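Local coordinates for protein replicative DNA helicase (Nostoc punctiforme, PDB 4O1R) that carries an intein, a protein-splicing element that probably excises itself from the helicase precursor and joins the flanking segments, at residues A[62-65]-A[66-70]. Residues are numbered along the deposited sequence; the frame is centred on the assembly and turned at random.
Sequences LTTR and LGRKI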
loop_
_atom_site.group_PDB
_atom_site.type_symbol
_atom_site.label_atom_id
_atom_site.label_comp_id
_atom_site.label_asym_id
_atom_site.label_seq_id
_atom_site.Cartn_x
_atom_site.Cartn_y
_atom_site.Cartn_z
ATOM N N LEU A 62 -9.706 -5.195 -1.094
ATOM C CA LEU A 62 -10.204 -3.999 -1.752
ATOM C C LEU A 62 -9.858 -4.094 -3.228
ATOM O O LEU A 62 -8.715 -4.395 -3.564
ATOM C CB LEU A 62 -9.565 -2.774 -1.103
ATOM C CG LEU A 62 -9.962 -1.401 -1.655
ATOM C CD1 LEU A 62 -9.866 -0.366 -0.553
ATOM C CD2 LEU A 62 -9.082 -1.022 -2.841
ATOM N N THR A 63 -10.847 -3.860 -4.093
ATOM C CA THR A 63 -10.644 -3.926 -5.543
ATOM C C THR A 63 -11.066 -2.616 -6.177
ATOM O O THR A 63 -12.089 -2.040 -5.789
ATOM C CB THR A 63 -11.457 -5.091 -6.149
ATOM O OG1 THR A 63 -11.139 -6.298 -5.449
ATOM C CG2 THR A 63 -11.147 -5.294 -7.632
ATOM N N THR A 64 -10.289 -2.150 -7.152
ATOM C CA THR A 64 -10.611 -0.910 -7.853
ATOM C C THR A 64 -11.171 -1.200 -9.248
ATOM O O THR A 64 -11.066 -2.320 -9.762
ATOM C CB THR A 64 -9.383 0.031 -7.970
ATOM O OG1 THR A 64 -8.473 -0.491 -8.952
ATOM C CG2 THR A 64 -8.668 0.199 -6.620
ATOM N N ARG A 65 -11.718 -0.161 -9.875
ATOM C CA ARG A 65 -12.344 -0.263 -11.195
ATOM C C ARG A 65 -11.367 -0.723 -12.284
ATOM O O ARG A 65 -11.764 -1.469 -13.182
ATOM C CB ARG A 65 -13.009 1.069 -11.554
ATOM C CG ARG A 65 -13.780 1.101 -12.877
ATOM C CD ARG A 65 -14.562 2.427 -13.037
ATOM N NE ARG A 65 -13.696 3.612 -12.915
ATOM C CZ ARG A 65 -14.115 4.847 -12.613
ATOM N NH1 ARG A 65 -15.401 5.108 -12.405
ATOM N NH2 ARG A 65 -13.231 5.833 -12.511
ATOM N N LEU A 66 -10.108 -0.297 -12.198
ATOM C CA LEU A 66 -9.062 -0.723 -13.142
ATOM C C LEU A 66 -8.596 -2.140 -12.886
ATOM O O LEU A 66 -7.816 -2.699 -13.672
ATOM C CB LEU A 66 -7.846 0.196 -13.060
ATOM C CG LEU A 66 -7.962 1.597 -13.653
ATOM C CD1 LEU A 66 -6.629 2.224 -13.530
ATOM C CD2 LEU A 66 -8.362 1.597 -15.107
ATOM N N GLY A 67 -9.040 -2.714 -11.769
ATOM C CA GLY A 67 -8.739 -4.102 -11.433
ATOM C C GLY A 67 -7.615 -4.300 -10.442
ATOM O O GLY A 67 -7.212 -5.441 -10.184
ATOM N N ARG A 68 -7.111 -3.220 -9.853
ATOM C CA ARG A 68 -6.081 -3.356 -8.823
ATOM C C ARG A 68 -6.715 -3.906 -7.557
ATOM O O ARG A 68 -7.896 -3.677 -7.305
ATOM C CB ARG A 68 -5.387 -2.027 -8.597
ATOM C CG ARG A 68 -4.896 -1.492 -9.935
ATOM C CD ARG A 68 -3.601 -0.802 -9.859
ATOM N NE ARG A 68 -3.310 -0.186 -11.153
ATOM C CZ ARG A 68 -2.530 0.878 -11.305
ATOM N NH1 ARG A 68 -1.952 1.455 -10.247
ATOM N NH2 ARG A 68 -2.329 1.361 -12.522
ATOM N N LYS A 69 -5.952 -4.679 -6.798
ATOM C CA LYS A 69 -6.510 -5.416 -5.670
ATOM C C LYS A 69 -5.454 -5.510 -4.590
ATOM O O LYS A 69 -4.273 -5.727 -4.890
ATOM C CB LYS A 69 -6.864 -6.838 -6.115
ATOM C CG LYS A 69 -7.690 -7.636 -5.128
ATOM C CD LYS A 69 -7.868 -9.067 -5.611
ATOM C CE LYS A 69 -8.844 -9.172 -6.763
ATOM N NZ LYS A 69 -9.105 -10.597 -7.104
ATOM N N ILE A 70 -5.872 -5.359 -3.339
ATOM C CA ILE A 70 -4.958 -5.490 -2.215
ATOM C C ILE A 70 -5.722 -6.029 -1.025
ATOM O O ILE A 70 -6.931 -5.821 -0.915
ATOM C CB ILE A 70 -4.270 -4.134 -1.904
ATOM C CG1 ILE A 70 -3.055 -4.294 -0.973
ATOM C CG2 ILE A 70 -5.294 -3.113 -1.378
ATOM C CD1 ILE A 70 -2.242 -3.003 -0.851
#
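Leu62 to Thr64 pair with Arg68 to Ile70 in a local contact, a type I turn with a G1 beta bulge, that closes the beta hairpin of strands 57-64 and 69-72 within the all-beta intein splicing domain. Antiparallel pairing is established by two reciprocal backbone bonds: Leu62 N gives a nearly linear bond (170°) to Ile70 O at 2.9 Å, and Ile70 N returns one to Leu62 O at 3.0 Å. Thr63 and Lys69 form the adjoining non-hydrogen-bonded pair, in which, for the Lys69 conformer given, Thr63 OG1 lies 3.7 Å from CG of Lys69 and the two side chains run alongside each other. On the opposite face, the Leu62 and Ile70 side chains meet only loosely, but strand 95-99 packs against Leu62 and strand 138-141 against Ile70.

The reversal runs from Thr64 to Gly67 and is type I because Arg65 and Leu66, its middle residues, both have helix-like backbone angles. Thr64 faces two residues at once, the evidence for the bulge: its O takes Gly67 N at 2.9 Å, closing the turn with the donor well above the carbonyl plane, while its N gives to Arg68 O at 2.8 Å. Gly67 has the positive phi (100°) of the bulge position. The guanidinium of Arg68 leads away from the hairpin, its NH1 bonding to the backbone oxygens of Pro99 and Asn137.

Asp109 on strand 106-126 ties down the bend, its OD2 meeting both Leu66 N and Thr64 OG1. That OG1 sits between the backbone N and carbonyl carbon of Thr64 (chi1 74°), which brings it to Arg68 N for a weak bond at 3.2 Å.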